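Local coordinates for protein aminoglycoside phosphotransferase (Mycobacterium smegmatis, PDB 6EF6) that phosphorylates a small amino alcohol, (S)-1-amino-2-propanol, as the kinase of a bacterial microcompartment that handles aminoacetone, at residues E140-I153 against L234-I248. Sequence-based numbering, arbitrary orientation. Where two conformers were deposited one is given.
Sequences ESLTLDDFQTLGRI and LANLLVDSSTPQRTI. With ACT (acetate ion), chain F.
The Leu142 side chain slants across Leu237 and stands at about a right angle to Val239: its CD1 meets Leu237 CD2 at 3.6 Å, while CD2 reaches Val239 CG1 and also sits over one face of the Arg246 guanidinium. The same Leu237 CD2 also packs against Ile153 CD1 and Leu150 CD1 of helix 147-163. Leu234 branches between two residues of the helix; its CG stays anti to the carbonyl carbon (chi1 -69°), CD1 coming over the face of the Phe147 ring, 4.1 Å from the centroid, a CH-pi contact, and CD2 touching Leu150 CD2. Two backbone bonds tie the loop to the strand, Val239 N to Glu140 O and Leu142 N to Leu237 O, each 3.0 Å, around a single bridge between Ser141 and Leu238. Strand 237-239 pairs antiparallel with 248-250, the small hairpin of the C-terminal lobe in this kinase-like phosphotransferase fold, and Leu238 lies near the bound benzoic acid. In the loop joining the two strands, Arg246 NH1 makes a weak, salt-bridging bond of 3.0 Å to Asp146 OD1, the carboxylate turned 76° from the guanidinium plane. The same NH1 donates to OXT of an acetate, probably from the crystallisation liquor; Arg246 NE donates to the acetate's other oxygen, O, and Thr149 OG1 to OXT. Asp146 is itself positioned by Thr143 N, which donates to OD2 at 2.9 Å. Helix 278-290 adds Trp281, whose ring stacks with Phe147, and Trp285, which touches Leu150.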
loop_
_atom_site.group_PDB
_atom_site.type_symbol
_atom_site.label_atom_id
_atom_site.label_comp_id
_atom_site.label_asym_id
_atom_site.label_seq_id
_atom_site.Cartn_x
_atom_site.Cartn_y
_atom_site.Cartn_z
ATOM N N GLU A 140 16.840 -0.258 1.022
ATOM C CA GLU A 140 16.883 0.952 1.825
ATOM C C GLU A 140 15.674 1.818 1.502
ATOM O O GLU A 140 15.415 2.144 0.333
ATOM C CB GLU A 140 18.179 1.729 1.619
ATOM C CG GLU A 140 18.342 2.883 2.591
ATOM C CD GLU A 140 19.679 3.593 2.445
ATOM O OE1 GLU A 140 20.544 3.096 1.690
ATOM O OE2 GLU A 140 19.857 4.650 3.087
ATOM N N SER A 141 14.941 2.173 2.546
ATOM C CA SER A 141 13.717 2.945 2.429
ATOM C C SER A 141 13.726 4.094 3.436
ATOM O O SER A 141 14.622 4.225 4.273
ATOM C CB SER A 141 12.492 2.069 2.731
ATOM O OG SER A 141 12.427 1.703 4.116
ATOM N N LEU A 142 12.708 4.946 3.358
ATOM C CA LEU A 142 12.472 5.895 4.438
ATOM C C LEU A 142 12.328 5.164 5.778
ATOM O O LEU A 142 11.937 3.997 5.846
ATOM C CB LEU A 142 11.185 6.669 4.150
ATOM C CG LEU A 142 11.198 7.603 2.932
ATOM C CD1 LEU A 142 9.911 8.414 2.873
ATOM C CD2 LEU A 142 12.413 8.531 2.905
ATOM N N THR A 143 12.620 5.886 6.866
ATOM C CA THR A 143 12.622 5.349 8.224
ATOM C C THR A 143 11.636 6.137 9.073
ATOM O O THR A 143 10.982 7.074 8.612
ATOM C CB THR A 143 14.022 5.435 8.855
ATOM O OG1 THR A 143 14.340 6.809 9.149
ATOM C CG2 THR A 143 15.101 4.834 7.922
ATOM N N LEU A 144 11.586 5.791 10.346
ATOM C CA LEU A 144 10.726 6.507 11.270
ATOM C C LEU A 144 11.105 7.974 11.434
ATOM O O LEU A 144 10.322 8.725 12.018
ATOM C CB LEU A 144 10.713 5.810 12.636
ATOM C CG LEU A 144 10.245 4.373 12.631
ATOM C CD1 LEU A 144 10.430 3.722 13.999
ATOM C CD2 LEU A 144 8.786 4.253 12.262
ATOM N N ASP A 145 12.292 8.372 10.994
ATOM C CA ASP A 145 12.709 9.762 10.984
ATOM C C ASP A 145 12.165 10.548 9.812
ATOM O O ASP A 145 12.463 11.749 9.713
ATOM C CB ASP A 145 14.247 9.851 10.932
ATOM C CG ASP A 145 14.949 9.254 12.173
ATOM O OD1 ASP A 145 14.345 9.275 13.234
ATOM O OD2 ASP A 145 16.101 8.818 12.041
ATOM N N ASP A 146 11.385 9.919 8.940
ATOM C CA ASP A 146 11.045 10.463 7.626
ATOM C C ASP A 146 9.554 10.555 7.354
ATOM O O ASP A 146 9.155 10.707 6.187
ATOM C CB ASP A 146 11.725 9.666 6.511
ATOM C CG ASP A 146 13.218 9.613 6.655
ATOM O OD1 ASP A 146 13.823 10.695 6.869
ATOM O OD2 ASP A 146 13.763 8.494 6.532
ATOM N N PHE A 147 8.724 10.580 8.380
ATOM C CA PHE A 147 7.295 10.763 8.165
ATOM C C PHE A 147 6.976 12.029 7.380
ATOM O O PHE A 147 5.989 12.053 6.631
ATOM C CB PHE A 147 6.480 10.707 9.458
ATOM C CG PHE A 147 6.266 9.295 9.950
ATOM C CD1 PHE A 147 5.275 8.517 9.348
ATOM C CD2 PHE A 147 7.040 8.746 10.942
ATOM C CE1 PHE A 147 5.088 7.227 9.731
ATOM C CE2 PHE A 147 6.826 7.432 11.357
ATOM C CZ PHE A 147 5.844 6.684 10.752
ATOM N N GLN A 148 7.688 13.124 7.619
ATOM C CA GLN A 148 7.408 14.360 6.901
ATOM C C GLN A 148 7.592 14.187 5.406
ATOM O O GLN A 148 6.767 14.688 4.623
ATOM C CB GLN A 148 8.288 15.479 7.449
ATOM C CG GLN A 148 7.965 16.809 6.795
ATOM C CD GLN A 148 8.666 17.986 7.434
ATOM O OE1 GLN A 148 9.079 17.961 8.613
ATOM N NE2 GLN A 148 8.722 19.068 6.729
ATOM N N THR A 149 8.682 13.560 4.979
ATOM C CA THR A 149 8.928 13.329 3.565
ATOM C C THR A 149 7.840 12.444 2.978
ATOM O O THR A 149 7.340 12.717 1.879
ATOM C CB THR A 149 10.295 12.665 3.414
ATOM O OG1 THR A 149 11.272 13.564 3.955
ATOM C CG2 THR A 149 10.657 12.398 1.977
ATOM N N LEU A 150 7.401 11.435 3.725
ATOM C CA LEU A 150 6.305 10.592 3.262
ATOM C C LEU A 150 5.030 11.402 3.072
ATOM O O LEU A 150 4.330 11.245 2.051
ATOM C CB LEU A 150 6.133 9.436 4.250
ATOM C CG LEU A 150 4.953 8.494 3.977
ATOM C CD1 LEU A 150 5.060 7.832 2.615
ATOM C CD2 LEU A 150 4.968 7.416 5.088
ATOM N N GLY A 151 4.706 12.277 4.016
ATOM C CA GLY A 151 3.545 13.133 3.871
ATOM C C GLY A 151 3.618 14.029 2.652
ATOM O O GLY A 151 2.615 14.232 1.960
ATOM N N ARG A 152 4.782 14.639 2.404
ATOM C CA ARG A 152 4.922 15.529 1.266
ATOM C C ARG A 152 4.718 14.770 -0.045
ATOM O O ARG A 152 4.046 15.270 -0.965
ATOM C CB ARG A 152 6.310 16.147 1.329
ATOM C CG ARG A 152 6.540 17.172 0.236
ATOM C CD ARG A 152 7.992 17.620 0.157
ATOM N NE ARG A 152 8.858 16.601 -0.440
ATOM C CZ ARG A 152 9.950 16.087 0.126
ATOM N NH1 ARG A 152 10.324 16.455 1.349
ATOM N NH2 ARG A 152 10.670 15.189 -0.539
ATOM N N ILE A 153 5.302 13.587 -0.163
ATOM C CA ILE A 153 5.148 12.783 -1.389
ATOM C C ILE A 153 3.700 12.317 -1.561
ATOM O O ILE A 153 3.143 12.357 -2.689
ATOM C CB ILE A 153 6.163 11.632 -1.388
ATOM C CG1 ILE A 153 7.567 12.216 -1.532
ATOM C CG2 ILE A 153 5.823 10.575 -2.512
ATOM C CD1 ILE A 153 8.702 11.222 -1.296
ATOM N N LEU A 234 6.289 3.426 4.922
ATOM C CA LEU A 234 7.651 3.896 4.737
ATOM C C LEU A 234 8.476 2.938 3.877
ATOM O O LEU A 234 9.307 3.367 3.082
ATOM C CB LEU A 234 8.292 4.083 6.116
ATOM C CG LEU A 234 7.756 5.221 6.996
ATOM C CD1 LEU A 234 8.137 4.963 8.476
ATOM C CD2 LEU A 234 8.271 6.555 6.580
ATOM N N ALA A 235 8.254 1.625 4.053
ATOM C CA ALA A 235 9.022 0.624 3.329
ATOM C C ALA A 235 8.825 0.682 1.823
ATOM O O ALA A 235 9.656 0.147 1.101
ATOM C CB ALA A 235 8.586 -0.774 3.801
ATOM N N ASN A 236 7.749 1.315 1.347
ATOM C CA ASN A 236 7.486 1.430 -0.090
ATOM C C ASN A 236 8.033 2.715 -0.703
ATOM O O ASN A 236 7.735 3.020 -1.875
ATOM C CB ASN A 236 5.990 1.289 -0.360
ATOM C CG ASN A 236 5.555 -0.155 -0.366
ATOM O OD1 ASN A 236 6.381 -1.059 -0.529
ATOM N ND2 ASN A 236 4.292 -0.396 -0.183
ATOM N N LEU A 237 8.849 3.489 0.013
ATOM C CA LEU A 237 9.544 4.642 -0.555
ATOM C C LEU A 237 11.028 4.347 -0.437
ATOM O O LEU A 237 11.636 4.511 0.628
ATOM C CB LEU A 237 9.132 5.940 0.150
ATOM C CG LEU A 237 7.826 6.569 -0.394
ATOM C CD1 LEU A 237 6.601 5.750 -0.023
ATOM C CD2 LEU A 237 7.678 8.007 0.075
ATOM N N LEU A 238 11.571 3.868 -1.530
ATOM C CA LEU A 238 12.967 3.461 -1.604
ATOM C C LEU A 238 13.872 4.666 -1.833
ATOM O O LEU A 238 13.516 5.605 -2.541
ATOM C CB LEU A 238 13.215 2.421 -2.716
ATOM C CG LEU A 238 12.439 1.115 -2.525
ATOM C CD1 LEU A 238 12.986 0.086 -3.526
ATOM C CD2 LEU A 238 12.478 0.549 -1.118
ATOM N N VAL A 239 15.065 4.649 -1.233
ATOM C CA VAL A 239 15.962 5.801 -1.308
ATOM C C VAL A 239 17.339 5.393 -1.788
ATOM O O VAL A 239 17.802 4.286 -1.525
ATOM C CB VAL A 239 16.096 6.533 0.040
ATOM C CG1 VAL A 239 14.787 7.046 0.470
ATOM C CG2 VAL A 239 16.666 5.597 1.084
ATOM N N ASP A 240 18.011 6.326 -2.451
ATOM C CA ASP A 240 19.409 6.148 -2.839
ATOM C C ASP A 240 20.391 6.756 -1.842
ATOM O O ASP A 240 21.599 6.734 -2.097
ATOM C CB ASP A 240 19.667 6.697 -4.257
ATOM C CG ASP A 240 19.595 8.218 -4.334
ATOM O OD1 ASP A 240 19.340 8.862 -3.290
ATOM O OD2 ASP A 240 19.795 8.769 -5.451
ATOM N N SER A 241 19.914 7.287 -0.715
ATOM C CA SER A 241 20.786 7.809 0.335
ATOM C C SER A 241 20.060 7.675 1.666
ATOM O O SER A 241 18.830 7.711 1.716
ATOM C CB SER A 241 21.150 9.297 0.134
ATOM O OG SER A 241 21.608 9.585 -1.181
ATOM N N SER A 242 20.828 7.526 2.749
ATOM C CA SER A 242 20.251 7.548 4.090
ATOM C C SER A 242 20.098 8.963 4.641
ATOM O O SER A 242 19.393 9.151 5.642
ATOM C CB SER A 242 21.099 6.715 5.065
ATOM O OG SER A 242 21.707 5.601 4.429
ATOM N N THR A 243 20.726 9.965 4.000
ATOM C CA THR A 243 20.698 11.350 4.445
ATOM C C THR A 243 19.800 12.182 3.529
ATOM O O THR A 243 19.876 12.042 2.301
ATOM C CB THR A 243 22.115 11.951 4.435
ATOM O OG1 THR A 243 22.459 12.384 3.112
ATOM C CG2 THR A 243 23.139 10.925 4.895
ATOM N N PRO A 244 18.961 13.062 4.083
ATOM C CA PRO A 244 17.927 13.719 3.266
ATOM C C PRO A 244 18.496 14.528 2.102
ATOM O O PRO A 244 19.702 14.757 1.960
ATOM C CB PRO A 244 17.144 14.580 4.271
ATOM C CG PRO A 244 18.016 14.663 5.493
ATOM C CD PRO A 244 18.826 13.400 5.512
ATOM N N GLN A 245 17.563 14.976 1.257
ATOM C CA GLN A 245 17.830 15.385 -0.121
ATOM C C GLN A 245 18.473 14.238 -0.892
ATOM O O GLN A 245 19.700 14.100 -0.949
ATOM C CB GLN A 245 18.636 16.678 -0.195
ATOM C CG GLN A 245 18.024 17.689 -1.178
ATOM C CD GLN A 245 17.033 18.633 -0.545
ATOM O OE1 GLN A 245 17.322 19.820 -0.381
ATOM N NE2 GLN A 245 15.854 18.129 -0.200
ATOM N N ARG A 246 17.619 13.407 -1.479
ATOM C CA ARG A 246 18.001 12.146 -2.099
ATOM C C ARG A 246 16.876 11.761 -3.048
ATOM O O ARG A 246 15.800 12.368 -3.040
ATOM C CB ARG A 246 18.185 11.072 -1.028
ATOM C CG ARG A 246 16.931 10.896 -0.177
ATOM C CD ARG A 246 17.209 10.363 1.219
ATOM N NE ARG A 246 16.185 10.863 2.131
ATOM C CZ ARG A 246 15.940 10.350 3.325
ATOM N NH1 ARG A 246 14.995 10.880 4.075
ATOM N NH2 ARG A 246 16.644 9.317 3.770
ATOM N N THR A 247 17.131 10.752 -3.875
ATOM C CA THR A 247 16.110 10.282 -4.806
ATOM C C THR A 247 15.213 9.269 -4.109
ATOM O O THR A 247 15.688 8.240 -3.623
ATOM C CB THR A 247 16.759 9.664 -6.045
ATOM O OG1 THR A 247 17.662 10.609 -6.637
ATOM C CG2 THR A 247 15.687 9.294 -7.052
ATOM N N ILE A 248 13.937 9.594 -4.002
ATOM C CA ILE A 248 12.960 8.752 -3.325
ATOM C C ILE A 248 11.996 8.218 -4.369
ATOM O O ILE A 248 11.272 8.996 -5.006
ATOM C CB ILE A 248 12.202 9.525 -2.234
ATOM C CG1 ILE A 248 13.230 10.146 -1.278
ATOM C CG2 ILE A 248 11.286 8.619 -1.479
ATOM C CD1 ILE A 248 12.697 11.349 -0.515
HETATM C C ACT F . 14.177 13.798 2.390
HETATM O O ACT F . 14.986 13.411 1.496
HETATM O OXT ACT F . 13.717 13.150 3.369
HETATM C CH3 ACT F . 13.674 15.263 2.284
HETATM O O HOH W 1 20.347 3.261 -0.989
HETATM O O HOH W 2 16.411 8.268 6.445
#